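Local structure of hypothetical protein PH1570 (Pyrococcus horikoshii, 2HQ4) at residues A[39-44]-A[72-77]; A[45-50]-A[60-65]; A[105-110]-A[140-145]; A[113-118]-A[134-139]. The protein is of unknown function and belongs to the Ph1570 family, its single chain folding into a long antiparallel sheet with helices packed against it. All blocks are in the same frame, centred on the assembly; numbering follows the deposited sequence.

Contact 1. Residues A[39-44]-A[72-77]; sequences ARKVLL and IYLEGE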
loop_
_atom_site.group_PDB
_atom_site.type_symbol
_atom_site.label_atom_id
_atom_site.label_comp_id
_atom_site.label_asym_id
_atom_site.label_seq_id
_atom_site.Cartn_x
_atom_site.Cartn_y
_atom_site.Cartn_z
ATOM N N ALA A 39 2.461 4.229 6.128
ATOM C CA ALA A 39 1.620 4.318 4.929
ATOM C C ALA A 39 0.142 4.254 5.284
ATOM O O ALA A 39 -0.691 3.950 4.422
ATOM C CB ALA A 39 1.979 3.216 3.950
ATOM N N ARG A 40 -0.218 4.539 6.533
ATOM C CA ARG A 40 -1.636 4.366 6.919
ATOM C C ARG A 40 -2.641 5.185 6.108
ATOM O O ARG A 40 -3.744 4.711 5.823
ATOM C CB ARG A 40 -1.848 4.464 8.434
ATOM C CG ARG A 40 -1.411 3.143 9.195
ATOM C CD ARG A 40 -1.185 3.374 10.711
ATOM N NE ARG A 40 -0.539 4.675 10.923
ATOM C CZ ARG A 40 -0.676 5.411 12.019
ATOM N NH1 ARG A 40 -1.431 4.966 13.022
ATOM N NH2 ARG A 40 -0.081 6.592 12.100
ATOM N N LYS A 41 -2.273 6.402 5.717
ATOM C CA LYS A 41 -3.184 7.221 4.920
ATOM C C LYS A 41 -3.381 6.686 3.474
ATOM O O LYS A 41 -4.425 6.877 2.872
ATOM C CB LYS A 41 -2.724 8.698 4.911
ATOM C CG LYS A 41 -2.914 9.439 6.273
ATOM C CD LYS A 41 -2.597 10.939 6.082
ATOM C CE LYS A 41 -2.540 11.695 7.431
ATOM N NZ LYS A 41 -2.270 13.148 7.153
ATOM N N VAL A 42 -2.346 6.071 2.903
ATOM C CA VAL A 42 -2.526 5.357 1.623
ATOM C C VAL A 42 -3.555 4.225 1.804
ATOM O O VAL A 42 -4.476 4.059 0.993
ATOM C CB VAL A 42 -1.166 4.775 1.091
ATOM C CG1 VAL A 42 -1.396 3.986 -0.223
ATOM C CG2 VAL A 42 -0.184 5.917 0.884
ATOM N N LEU A 43 -3.449 3.481 2.899
ATOM C CA LEU A 43 -4.392 2.388 3.128
ATOM C C LEU A 43 -5.826 2.935 3.330
ATOM O O LEU A 43 -6.818 2.393 2.791
ATOM C CB LEU A 43 -3.893 1.525 4.295
ATOM C CG LEU A 43 -2.996 0.318 3.892
ATOM C CD1 LEU A 43 -1.824 0.676 2.983
ATOM C CD2 LEU A 43 -2.528 -0.316 5.163
ATOM N N LEU A 44 -5.941 4.043 4.062
ATOM C CA LEU A 44 -7.249 4.714 4.247
ATOM C C LEU A 44 -7.866 5.125 2.932
ATOM O O LEU A 44 -9.072 4.917 2.690
ATOM C CB LEU A 44 -7.105 5.981 5.120
ATOM C CG LEU A 44 -6.828 5.689 6.578
ATOM C CD1 LEU A 44 -6.538 7.021 7.364
ATOM C CD2 LEU A 44 -8.067 5.013 7.126
ATOM N N ILE A 72 -6.377 8.662 13.001
ATOM C CA ILE A 72 -5.842 9.476 11.942
ATOM C C ILE A 72 -6.924 10.433 11.437
ATOM O O ILE A 72 -8.073 10.038 11.262
ATOM C CB ILE A 72 -5.318 8.591 10.776
ATOM C CG1 ILE A 72 -4.014 7.915 11.163
ATOM C CG2 ILE A 72 -5.062 9.424 9.516
ATOM C CD1 ILE A 72 -3.533 6.908 10.094
ATOM N N TYR A 73 -6.530 11.684 11.221
ATOM C CA TYR A 73 -7.386 12.689 10.614
ATOM C C TYR A 73 -7.184 12.710 9.108
ATOM O O TYR A 73 -6.068 12.905 8.607
ATOM C CB TYR A 73 -7.135 14.085 11.241
ATOM C CG TYR A 73 -8.175 15.111 10.847
ATOM C CD1 TYR A 73 -9.381 15.227 11.554
ATOM C CD2 TYR A 73 -7.968 15.960 9.742
ATOM C CE1 TYR A 73 -10.371 16.181 11.170
ATOM C CE2 TYR A 73 -8.938 16.903 9.346
ATOM C CZ TYR A 73 -10.137 17.012 10.063
ATOM O OH TYR A 73 -11.098 17.960 9.667
ATOM N N LEU A 74 -8.264 12.493 8.370
ATOM C CA LEU A 74 -8.197 12.542 6.913
ATOM C C LEU A 74 -9.576 12.731 6.321
ATOM O O LEU A 74 -10.441 11.883 6.474
ATOM C CB LEU A 74 -7.566 11.255 6.350
ATOM C CG LEU A 74 -7.209 11.267 4.860
ATOM C CD1 LEU A 74 -6.210 12.391 4.506
ATOM C CD2 LEU A 74 -6.673 9.883 4.386
ATOM N N GLU A 75 -9.773 13.822 5.604
ATOM C CA GLU A 75 -11.085 14.159 5.062
ATOM C C GLU A 75 -11.301 13.448 3.731
ATOM O O GLU A 75 -10.424 13.481 2.873
ATOM C CB GLU A 75 -11.180 15.687 4.876
ATOM C CG GLU A 75 -11.284 16.483 6.189
ATOM C CD GLU A 75 -12.560 16.174 6.948
ATOM O OE1 GLU A 75 -13.649 16.333 6.364
ATOM O OE2 GLU A 75 -12.482 15.757 8.125
ATOM N N GLY A 76 -12.466 12.818 3.561
ATOM C CA GLY A 76 -12.793 12.075 2.325
ATOM C C GLY A 76 -12.571 12.885 1.065
ATOM O O GLY A 76 -12.166 12.373 0.026
ATOM N N GLU A 77 -12.818 14.184 1.194
ATOM C CA GLU A 77 -12.706 15.151 0.118
ATOM C C GLU A 77 -11.274 15.256 -0.385
ATOM O O GLU A 77 -11.028 15.623 -1.545
ATOM C CB GLU A 77 -13.199 16.516 0.638
ATOM C CG GLU A 77 -14.488 16.430 1.502
ATOM C CD GLU A 77 -14.244 15.962 2.950
ATOM O OE1 GLU A 77 -13.175 16.268 3.505
ATOM O OE2 GLU A 77 -15.122 15.305 3.551
#

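Contact 2. Residues A[45-50]-A[60-65]; sequences AMIYEL and VYPFEC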
loop_
_atom_site.group_PDB
_atom_site.type_symbol
_atom_site.label_atom_id
_atom_site.label_comp_id
_atom_site.label_asym_id
_atom_site.label_seq_id
_atom_site.Cartn_x
_atom_site.Cartn_y
_atom_site.Cartn_z
ATOM N N ALA A 45 -7.049 5.703 2.057
ATOM C CA ALA A 45 -7.540 6.100 0.739
ATOM C C ALA A 45 -7.998 4.887 -0.082
ATOM O O ALA A 45 -9.010 4.953 -0.790
ATOM C CB ALA A 45 -6.455 6.888 -0.003
ATOM N N MET A 46 -7.260 3.782 0.006
ATOM C CA MET A 46 -7.668 2.541 -0.691
ATOM C C MET A 46 -9.029 2.032 -0.191
ATOM O O MET A 46 -9.838 1.557 -0.991
ATOM C CB MET A 46 -6.594 1.433 -0.471
ATOM C CG MET A 46 -5.196 1.717 -1.158
ATOM S SD MET A 46 -3.872 0.597 -0.626
ATOM C CE MET A 46 -4.452 -0.917 -1.436
ATOM N N ILE A 47 -9.263 2.091 1.125
ATOM C CA ILE A 47 -10.531 1.650 1.745
ATOM C C ILE A 47 -11.689 2.528 1.274
ATOM O O ILE A 47 -12.742 2.032 0.853
ATOM C CB ILE A 47 -10.416 1.658 3.318
ATOM C CG1 ILE A 47 -9.533 0.507 3.779
ATOM C CG2 ILE A 47 -11.796 1.526 3.976
ATOM C CD1 ILE A 47 -8.906 0.665 5.275
ATOM N N TYR A 48 -11.485 3.845 1.341
ATOM C CA TYR A 48 -12.438 4.806 0.812
ATOM C C TYR A 48 -12.821 4.494 -0.635
ATOM O O TYR A 48 -14.023 4.440 -0.993
ATOM C CB TYR A 48 -11.835 6.201 0.927
ATOM C CG TYR A 48 -12.749 7.345 0.528
ATOM C CD1 TYR A 48 -13.574 7.980 1.472
ATOM C CD2 TYR A 48 -12.752 7.827 -0.783
ATOM C CE1 TYR A 48 -14.418 9.065 1.086
ATOM C CE2 TYR A 48 -13.591 8.886 -1.170
ATOM C CZ TYR A 48 -14.401 9.494 -0.224
ATOM O OH TYR A 48 -15.187 10.548 -0.637
ATOM N N GLU A 49 -11.809 4.304 -1.470
ATOM C CA GLU A 49 -12.049 4.029 -2.874
ATOM C C GLU A 49 -12.804 2.702 -3.069
ATOM O O GLU A 49 -13.689 2.638 -3.920
ATOM C CB GLU A 49 -10.737 4.055 -3.670
ATOM C CG GLU A 49 -10.914 3.646 -5.132
ATOM C CD GLU A 49 -9.667 3.838 -5.964
ATOM O OE1 GLU A 49 -8.765 4.603 -5.543
ATOM O OE2 GLU A 49 -9.595 3.239 -7.069
ATOM N N LEU A 50 -12.484 1.677 -2.271
ATOM C CA LEU A 50 -13.149 0.383 -2.359
ATOM C C LEU A 50 -14.670 0.442 -2.041
ATOM O O LEU A 50 -15.469 -0.258 -2.682
ATOM C CB LEU A 50 -12.476 -0.658 -1.465
ATOM C CG LEU A 50 -11.167 -1.334 -1.912
ATOM C CD1 LEU A 50 -10.705 -2.327 -0.826
ATOM C CD2 LEU A 50 -11.379 -2.096 -3.286
ATOM N N VAL A 60 -18.328 7.408 4.430
ATOM C CA VAL A 60 -17.953 6.059 4.048
ATOM C C VAL A 60 -17.588 5.391 5.349
ATOM O O VAL A 60 -16.476 5.575 5.863
ATOM C CB VAL A 60 -16.767 6.064 3.089
ATOM C CG1 VAL A 60 -16.384 4.628 2.720
ATOM C CG2 VAL A 60 -17.140 6.855 1.844
ATOM N N TYR A 61 -18.547 4.652 5.906
ATOM C CA TYR A 61 -18.399 4.009 7.213
ATOM C C TYR A 61 -17.040 3.272 7.477
ATOM O O TYR A 61 -16.383 3.570 8.477
ATOM C CB TYR A 61 -19.590 3.095 7.474
ATOM C CG TYR A 61 -19.483 2.350 8.754
ATOM C CD1 TYR A 61 -20.038 2.860 9.929
ATOM C CD2 TYR A 61 -18.786 1.143 8.803
ATOM C CE1 TYR A 61 -19.898 2.164 11.101
ATOM C CE2 TYR A 61 -18.642 0.472 9.928
ATOM C CZ TYR A 61 -19.177 0.971 11.086
ATOM O OH TYR A 61 -19.001 0.223 12.227
ATOM N N PRO A 62 -16.649 2.300 6.601
ATOM C CA PRO A 62 -15.387 1.575 6.828
ATOM C C PRO A 62 -14.177 2.469 6.893
ATOM O O PRO A 62 -13.278 2.143 7.646
ATOM C CB PRO A 62 -15.261 0.630 5.605
ATOM C CG PRO A 62 -16.218 1.211 4.539
ATOM C CD PRO A 62 -17.364 1.771 5.414
ATOM N N PHE A 63 -14.150 3.514 6.069
ATOM C CA PHE A 63 -13.125 4.569 6.086
ATOM C C PHE A 63 -13.131 5.374 7.400
ATOM O O PHE A 63 -12.079 5.613 7.987
ATOM C CB PHE A 63 -13.318 5.448 4.843
ATOM C CG PHE A 63 -12.586 6.754 4.856
ATOM C CD1 PHE A 63 -11.213 6.825 4.553
ATOM C CD2 PHE A 63 -13.291 7.937 5.074
ATOM C CE1 PHE A 63 -10.561 8.041 4.522
ATOM C CE2 PHE A 63 -12.647 9.201 5.025
ATOM C CZ PHE A 63 -11.283 9.261 4.745
ATOM N N GLU A 64 -14.315 5.736 7.880
ATOM C CA GLU A 64 -14.425 6.371 9.205
ATOM C C GLU A 64 -13.991 5.460 10.346
ATOM O O GLU A 64 -13.268 5.895 11.255
ATOM C CB GLU A 64 -15.838 6.898 9.424
ATOM C CG GLU A 64 -16.228 7.970 8.397
ATOM C CD GLU A 64 -15.417 9.266 8.524
ATOM O OE1 GLU A 64 -15.040 9.610 9.660
ATOM O OE2 GLU A 64 -15.141 9.930 7.490
ATOM N N CYS A 65 -14.422 4.202 10.296
ATOM C CA CYS A 65 -14.033 3.177 11.254
ATOM C C CYS A 65 -12.482 2.972 11.322
ATOM O O CYS A 65 -11.884 2.883 12.410
ATOM C CB CYS A 65 -14.766 1.859 10.897
ATOM S SG CYS A 65 -14.286 0.380 11.840
#

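Contact 3. Residues A[105-110]-A[140-145]; sequences KKIKPP and GRLFIF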
loop_
_atom_site.group_PDB
_atom_site.type_symbol
_atom_site.label_atom_id
_atom_site.label_comp_id
_atom_site.label_asym_id
_atom_site.label_seq_id
_atom_site.Cartn_x
_atom_site.Cartn_y
_atom_site.Cartn_z
ATOM N N LYS A 105 16.615 -4.505 2.990
ATOM C CA LYS A 105 17.206 -4.950 4.282
ATOM C C LYS A 105 17.007 -4.007 5.454
ATOM O O LYS A 105 16.715 -4.450 6.569
ATOM C CB LYS A 105 18.686 -5.241 4.103
ATOM C CG LYS A 105 18.891 -6.399 3.155
ATOM C CD LYS A 105 20.299 -6.454 2.640
ATOM C CE LYS A 105 20.470 -7.681 1.738
ATOM N NZ LYS A 105 21.824 -7.660 1.147
ATOM N N LYS A 106 17.136 -2.712 5.229
ATOM C CA LYS A 106 16.859 -1.750 6.273
ATOM C C LYS A 106 15.390 -1.743 6.728
ATOM O O LYS A 106 15.096 -1.468 7.889
ATOM C CB LYS A 106 17.231 -0.347 5.822
ATOM C CG LYS A 106 18.718 -0.108 5.574
ATOM C CD LYS A 106 19.039 1.378 5.681
ATOM C CE LYS A 106 18.532 2.159 4.491
ATOM N NZ LYS A 106 19.586 2.402 3.440
ATOM N N ILE A 107 14.473 -1.973 5.793
ATOM C CA ILE A 107 13.021 -1.956 6.078
ATOM C C ILE A 107 12.577 -3.163 6.905
ATOM O O ILE A 107 11.628 -3.083 7.720
ATOM C CB ILE A 107 12.235 -1.797 4.749
ATOM C CG1 ILE A 107 12.420 -0.359 4.238
ATOM C CG2 ILE A 107 10.723 -2.115 4.916
ATOM C CD1 ILE A 107 12.022 -0.080 2.758
ATOM N N LYS A 108 13.259 -4.281 6.685
ATOM C CA LYS A 108 12.953 -5.532 7.393
ATOM C C LYS A 108 11.519 -6.099 7.152
ATOM O O LYS A 108 10.690 -6.183 8.106
ATOM C CB LYS A 108 13.247 -5.378 8.889
ATOM C CG LYS A 108 14.674 -4.832 9.192
ATOM C CD LYS A 108 14.834 -4.550 10.680
ATOM C CE LYS A 108 14.528 -3.133 11.020
ATOM N NZ LYS A 108 15.754 -2.312 10.741
ATOM N N PRO A 109 11.218 -6.474 5.882
ATOM C CA PRO A 109 9.960 -7.115 5.522
ATOM C C PRO A 109 9.890 -8.580 5.974
ATOM O O PRO A 109 10.939 -9.241 6.079
ATOM C CB PRO A 109 10.006 -7.103 3.986
ATOM C CG PRO A 109 11.426 -7.184 3.685
ATOM C CD PRO A 109 12.077 -6.291 4.691
ATOM N N PRO A 110 8.665 -9.119 6.175
ATOM C CA PRO A 110 8.548 -10.492 6.697
ATOM C C PRO A 110 8.718 -11.577 5.651
ATOM O O PRO A 110 8.499 -12.734 5.961
ATOM C CB PRO A 110 7.109 -10.547 7.233
ATOM C CG PRO A 110 6.366 -9.542 6.408
ATOM C CD PRO A 110 7.346 -8.499 5.940
ATOM N N GLY A 140 10.242 5.470 1.188
ATOM C CA GLY A 140 10.699 4.495 2.148
ATOM C C GLY A 140 9.687 3.508 2.691
ATOM O O GLY A 140 9.812 3.029 3.831
ATOM N N ARG A 141 8.666 3.233 1.884
ATOM C CA ARG A 141 7.585 2.340 2.285
ATOM C C ARG A 141 7.585 1.159 1.334
ATOM O O ARG A 141 7.736 1.328 0.094
ATOM C CB ARG A 141 6.259 3.082 2.191
ATOM C CG ARG A 141 6.322 4.375 2.987
ATOM C CD ARG A 141 5.094 5.158 2.834
ATOM N NE ARG A 141 4.866 5.693 1.489
ATOM C CZ ARG A 141 3.937 6.596 1.270
ATOM N NH1 ARG A 141 3.236 7.017 2.314
ATOM N NH2 ARG A 141 3.723 7.097 0.071
ATOM N N LEU A 142 7.452 -0.017 1.919
ATOM C CA LEU A 142 7.355 -1.252 1.177
ATOM C C LEU A 142 5.957 -1.844 1.425
ATOM O O LEU A 142 5.578 -2.162 2.595
ATOM C CB LEU A 142 8.456 -2.209 1.647
ATOM C CG LEU A 142 8.327 -3.614 1.042
ATOM C CD1 LEU A 142 8.822 -3.640 -0.457
ATOM C CD2 LEU A 142 9.115 -4.537 1.897
ATOM N N PHE A 143 5.191 -1.962 0.343
ATOM C CA PHE A 143 3.858 -2.561 0.394
ATOM C C PHE A 143 3.956 -4.006 -0.076
ATOM O O PHE A 143 4.726 -4.297 -1.013
ATOM C CB PHE A 143 2.945 -1.831 -0.571
ATOM C CG PHE A 143 2.753 -0.379 -0.249
ATOM C CD1 PHE A 143 1.625 0.037 0.507
ATOM C CD2 PHE A 143 3.669 0.579 -0.721
ATOM C CE1 PHE A 143 1.432 1.423 0.806
ATOM C CE2 PHE A 143 3.508 1.937 -0.428
ATOM C CZ PHE A 143 2.358 2.357 0.342
ATOM N N ILE A 144 3.239 -4.914 0.566
ATOM C CA ILE A 144 3.177 -6.300 0.072
ATOM C C ILE A 144 1.691 -6.558 -0.069
ATOM O O ILE A 144 0.894 -6.042 0.746
ATOM C CB ILE A 144 3.943 -7.358 0.941
ATOM C CG1 ILE A 144 3.393 -7.470 2.370
ATOM C CG2 ILE A 144 5.529 -7.044 0.975
ATOM C CD1 ILE A 144 4.017 -8.695 3.168
ATOM N N PHE A 145 1.298 -7.296 -1.100
ATOM C CA PHE A 145 -0.111 -7.470 -1.389
ATOM C C PHE A 145 -0.389 -8.845 -2.031
ATOM O O PHE A 145 0.552 -9.524 -2.471
ATOM C CB PHE A 145 -0.630 -6.274 -2.240
ATOM C CG PHE A 145 0.342 -5.800 -3.335
ATOM C CD1 PHE A 145 0.361 -6.416 -4.593
ATOM C CD2 PHE A 145 1.211 -4.721 -3.088
ATOM C CE1 PHE A 145 1.252 -5.970 -5.599
ATOM C CE2 PHE A 145 2.094 -4.268 -4.034
ATOM C CZ PHE A 145 2.129 -4.903 -5.326
#

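Contact 4. Residues A[113-118]-A[134-139]; sequences IKIEEA and FILDPR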
loop_
_atom_site.group_PDB
_atom_site.type_symbol
_atom_site.label_atom_id
_atom_site.label_comp_id
_atom_site.label_asym_id
_atom_site.label_seq_id
_atom_site.Cartn_x
_atom_site.Cartn_y
_atom_site.Cartn_z
ATOM N N ILE A 113 11.998 -10.200 -0.763
ATOM C CA ILE A 113 11.728 -9.286 -1.848
ATOM C C ILE A 113 12.981 -9.292 -2.720
ATOM O O ILE A 113 14.077 -8.973 -2.255
ATOM C CB ILE A 113 11.529 -7.852 -1.332
ATOM C CG1 ILE A 113 10.522 -7.810 -0.169
ATOM C CG2 ILE A 113 11.137 -6.917 -2.471
ATOM C CD1 ILE A 113 9.074 -8.097 -0.559
ATOM N N LYS A 114 12.843 -9.652 -3.977
ATOM C CA LYS A 114 13.984 -9.499 -4.855
ATOM C C LYS A 114 13.712 -8.384 -5.833
ATOM O O LYS A 114 12.900 -8.510 -6.741
ATOM C CB LYS A 114 14.325 -10.808 -5.564
ATOM C CG LYS A 114 14.986 -11.847 -4.662
ATOM C CD LYS A 114 15.532 -12.986 -5.515
ATOM C CE LYS A 114 16.801 -13.564 -4.926
ATOM N NZ LYS A 114 17.760 -13.949 -6.010
ATOM N N ILE A 115 14.404 -7.282 -5.615
ATOM C CA ILE A 115 14.252 -6.091 -6.444
ATOM C C ILE A 115 14.449 -6.388 -7.936
ATOM O O ILE A 115 13.784 -5.790 -8.767
ATOM C CB ILE A 115 15.184 -4.957 -5.940
ATOM C CG1 ILE A 115 14.704 -4.477 -4.562
ATOM C CG2 ILE A 115 15.262 -3.758 -6.940
ATOM C CD1 ILE A 115 13.270 -3.856 -4.532
ATOM N N GLU A 116 15.337 -7.329 -8.272
ATOM C CA GLU A 116 15.651 -7.608 -9.695
ATOM C C GLU A 116 14.468 -8.204 -10.495
ATOM O O GLU A 116 14.453 -8.195 -11.719
ATOM C CB GLU A 116 16.939 -8.447 -9.823
ATOM C CG GLU A 116 16.754 -9.932 -9.653
ATOM C CD GLU A 116 16.638 -10.362 -8.213
ATOM O OE1 GLU A 116 17.007 -9.576 -7.291
ATOM O OE2 GLU A 116 16.173 -11.505 -8.006
ATOM N N GLU A 117 13.456 -8.681 -9.791
ATOM C CA GLU A 117 12.223 -9.113 -10.435
ATOM C C GLU A 117 11.204 -7.977 -10.633
ATOM O O GLU A 117 10.154 -8.175 -11.262
ATOM C CB GLU A 117 11.600 -10.235 -9.606
ATOM C CG GLU A 117 12.511 -11.465 -9.489
ATOM C CD GLU A 117 11.822 -12.613 -8.789
ATOM O OE1 GLU A 117 11.559 -12.506 -7.554
ATOM O OE2 GLU A 117 11.535 -13.616 -9.484
ATOM N N ALA A 118 11.511 -6.794 -10.112
ATOM C CA ALA A 118 10.580 -5.668 -10.181
ATOM C C ALA A 118 10.732 -4.852 -11.460
ATOM O O ALA A 118 11.799 -4.809 -12.078
ATOM C CB ALA A 118 10.745 -4.761 -8.967
ATOM N N PHE A 134 4.659 -6.786 -4.494
ATOM C CA PHE A 134 5.221 -5.713 -3.685
ATOM C C PHE A 134 5.469 -4.434 -4.459
ATOM O O PHE A 134 5.581 -4.433 -5.697
ATOM C CB PHE A 134 6.556 -6.157 -3.046
ATOM C CG PHE A 134 7.649 -6.376 -4.047
ATOM C CD1 PHE A 134 8.533 -5.342 -4.394
ATOM C CD2 PHE A 134 7.800 -7.616 -4.656
ATOM C CE1 PHE A 134 9.566 -5.556 -5.319
ATOM C CE2 PHE A 134 8.835 -7.836 -5.611
ATOM C CZ PHE A 134 9.704 -6.821 -5.921
ATOM N N ILE A 135 5.569 -3.337 -3.705
ATOM C CA ILE A 135 6.041 -2.053 -4.200
ATOM C C ILE A 135 7.001 -1.424 -3.191
ATOM O O ILE A 135 6.717 -1.395 -1.972
ATOM C CB ILE A 135 4.894 -1.058 -4.425
ATOM C CG1 ILE A 135 4.026 -1.490 -5.615
ATOM C CG2 ILE A 135 5.426 0.437 -4.632
ATOM C CD1 ILE A 135 2.721 -0.692 -5.614
ATOM N N LEU A 136 8.151 -0.967 -3.686
ATOM C CA LEU A 136 9.045 -0.183 -2.844
ATOM C C LEU A 136 8.975 1.221 -3.407
ATOM O O LEU A 136 9.301 1.421 -4.581
ATOM C CB LEU A 136 10.499 -0.698 -2.952
ATOM C CG LEU A 136 11.559 0.198 -2.241
ATOM C CD1 LEU A 136 11.304 0.247 -0.739
ATOM C CD2 LEU A 136 12.986 -0.315 -2.498
ATOM N N ASP A 137 8.542 2.190 -2.609
ATOM C CA ASP A 137 8.460 3.570 -3.093
ATOM C C ASP A 137 9.615 4.423 -2.553
ATOM O O ASP A 137 10.289 4.027 -1.613
ATOM C CB ASP A 137 7.060 4.193 -2.847
ATOM C CG ASP A 137 6.820 4.614 -1.385
ATOM O OD1 ASP A 137 7.777 4.938 -0.642
ATOM O OD2 ASP A 137 5.639 4.665 -1.001
ATOM N N PRO A 138 9.899 5.550 -3.217
ATOM C CA PRO A 138 10.981 6.382 -2.766
ATOM C C PRO A 138 10.722 7.196 -1.507
ATOM O O PRO A 138 11.589 7.965 -1.122
ATOM C CB PRO A 138 11.256 7.283 -3.983
ATOM C CG PRO A 138 9.975 7.378 -4.671
ATOM C CD PRO A 138 9.276 6.061 -4.451
ATOM N N ARG A 139 9.583 6.979 -0.847
ATOM C CA ARG A 139 9.328 7.549 0.469
ATOM C C ARG A 139 9.632 6.582 1.571
ATOM O O ARG A 139 9.372 6.852 2.760
ATOM C CB ARG A 139 7.879 8.035 0.539
ATOM C CG ARG A 139 7.728 9.290 -0.237
ATOM C CD ARG A 139 6.284 9.813 -0.318
ATOM N NE ARG A 139 6.313 11.043 -1.101
ATOM C CZ ARG A 139 5.349 11.962 -1.095
ATOM N NH1 ARG A 139 4.298 11.802 -0.341
ATOM N NH2 ARG A 139 5.473 13.058 -1.810
#

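Contact 1. Residues A[39-44]-A[72-77]
Ile72, in the loop after helix 61-70, meets three residues of the first turns of helix 40-55, and its two branches divide the work. Its CB already lies 3.9 Å from CD1 of Leu44. Beyond CB the short branch ends at CG2, which approaches Leu44 CD1 to 3.5 Å and lies 3.9 Å from CG of Lys41. The long branch goes the other way: with CG1 beside the backbone N (chi1 -74°) and the chain extended at chi2 (174°), CD1 arrives at Arg40, 3.4 Å from its CB. Ile72 CD1 also lies 3.7 Å above the plane of the Arg40 guanidinium, over its centre. A salt bridge from Arg40 NE to Asp38 OD1 probably helps to hold this flat group in place. Lys41 stretches past Ile72 with its chain extended, its CE 3.9 Å from the carbonyl O of Tyr73. Further along the loop, Leu74 places CD2 4.0 Å from CB of Leu44. Leu44 also touches Ala66, Lys67 and Trp70 of helix 61-70, Arg40 packs on Phe34 of strand 30-36, and Lys41 and Leu74 both meet Trp161, so the loop is set where two helices, a sheet strand and the chain end converge.

Contact 2. Residues A[45-50]-A[60-65]
Tyr48 and Phe63 form the aromatic part of this interface, a T-shaped pair in which the tyrosine edge points at the phenylalanine face. The ring centroids are 5.0 Å apart and the planes stand at 71°. Tyr48 CD1 sits 3.6 Å above the Phe63 plane, displaced toward the rim, while the far end of the tyrosine is tethered by a hydrogen bond from OH to the carbonyl O of Arg57. Apolar contacts complete the seam: CG2 of Val60 approaches Tyr48 CE1 to 3.6 Å, the two side chains crossing at about a right angle, and CG2 of Ile47 lies 3.9 Å from CB of Pro62. An alanine in place of Phe63 would probably leave a gap beside the Tyr48 edge and deprive that ring of its aromatic partner. These contacts join the arms of a helical hairpin; the axes of the segments 45-50 and 61-65 approach to 8.5 Å and run nearly antiparallel, at 161°. Ile47 and Pro62 also pack on Leu16 of strand 16-19, and the Cys65-Cys12 disulfide ties helix 61-70 to strand 10-13.

Contact 3. Residues A[105-110]-A[140-145]
Leu142 on strand 141-145 receives both Ile107, from the end of helix 94-107, and Pro109, from the loop that follows. The proline crosses the leucine at about a right angle, and its CB comes to 3.4 Å from Leu142 CD2, tighter than a usual van der Waals contact. Ile107 sets CG2 4.0 Å from CB of Leu142, while its CD1 rests near the carbonyl O of Gly140. Farther along, Pro110 CG and Ile144 CD1 meet tip to tip at 4.1 Å.

Behind this first layer, backbone shape puts the groups in place. Lys108 leaves the helix with a positive phi of 61°, turning the chain so that residues 107-110 run within 15° of the strand direction. Its NZ reaches back to the carbonyl O of Lys106, a hydrogen bond of 3.0 Å with the donor tilted out of the carbonyl plane. Gly140 also has positive phi (82°), where a CB would jam against the preceding carbonyl O. Backbone bonds of Leu142 and Ile144 to Tyr35 and Lys33 fix the strand, and the Tyr35 side chain touches Ile107, Pro110 and Ile144. The arrangement is that of a helix packed on an antiparallel sheet, here near its middle, with Phe143 and Phe145 turned from this helix toward helix 150-155.

Contact 4. Residues A[113-118]-A[134-139]
Phe134 is the large bump of this contact, and the hollow that receives its ring is built from the bend of residues 113-118. Ile113 supplies one wall. Its CG2 stands 3.5 Å from the ring centroid and 12° off the normal, a CH-pi contact over the middle of the face, and its CD1 continues alongside to within 4.0 Å of Phe134 CB. At the ring's tip, Phe134 CZ lies 3.7 Å from the carbonyl O of Lys114 and 3.8 Å from CB of Ala118, both approaching obliquely. The hollow curves because the chain makes a 3-10 turn at 115-117, where Ala118 N bonds to Ile115 O at 2.8 Å. A second, smaller bump is Ile115 CD1, which touches both strand side chains, 4.2 Å from Phe134 CE1 and 4.1 Å from Leu136 CD2; the isoleucine side chain crosses each of them at about a right angle. An alanine at Phe134 would probably leave much of the hollow unfilled, with Ile113 CG2 robbed of the ring face it rests on and Ala118 of its neighbour. Gln101 of helix 94-107 hydrogen-bonds to Ile113 O and Ile115 N, holding the bend to that helix. Ile115 also packs on Ile97, Leu100 and Ile104 of the helix and on Ala129 of strand 126-130, while Ile113 reaches Leu142 and Ile144 of strand 141-145, so the bend is lodged between helix 94-107 and the sheet.

From the N terminus, after four strands, the chain enters helix 40-55. Contact 1 closes a largely helical loop from the start of that helix to residues 72-77, and contact 2 closes a shorter loop within it; the two touch chiefly at Phe63, which meets Leu44 and Leu74. In the second half, contact 3 joins the end of helix 94-107 to strand 141-145, and contact 4 lies within its span, the two sharing neighbouring strands of one sheet. The halves follow in series, and none of the loops cross. Contact 1 meets contact 3 where Ala39 and Val42 pack on Arg141 and Phe143, joining the helical hairpin to the sheet, whereas contacts 2 and 4, with centres about 26 Å apart, do not touch.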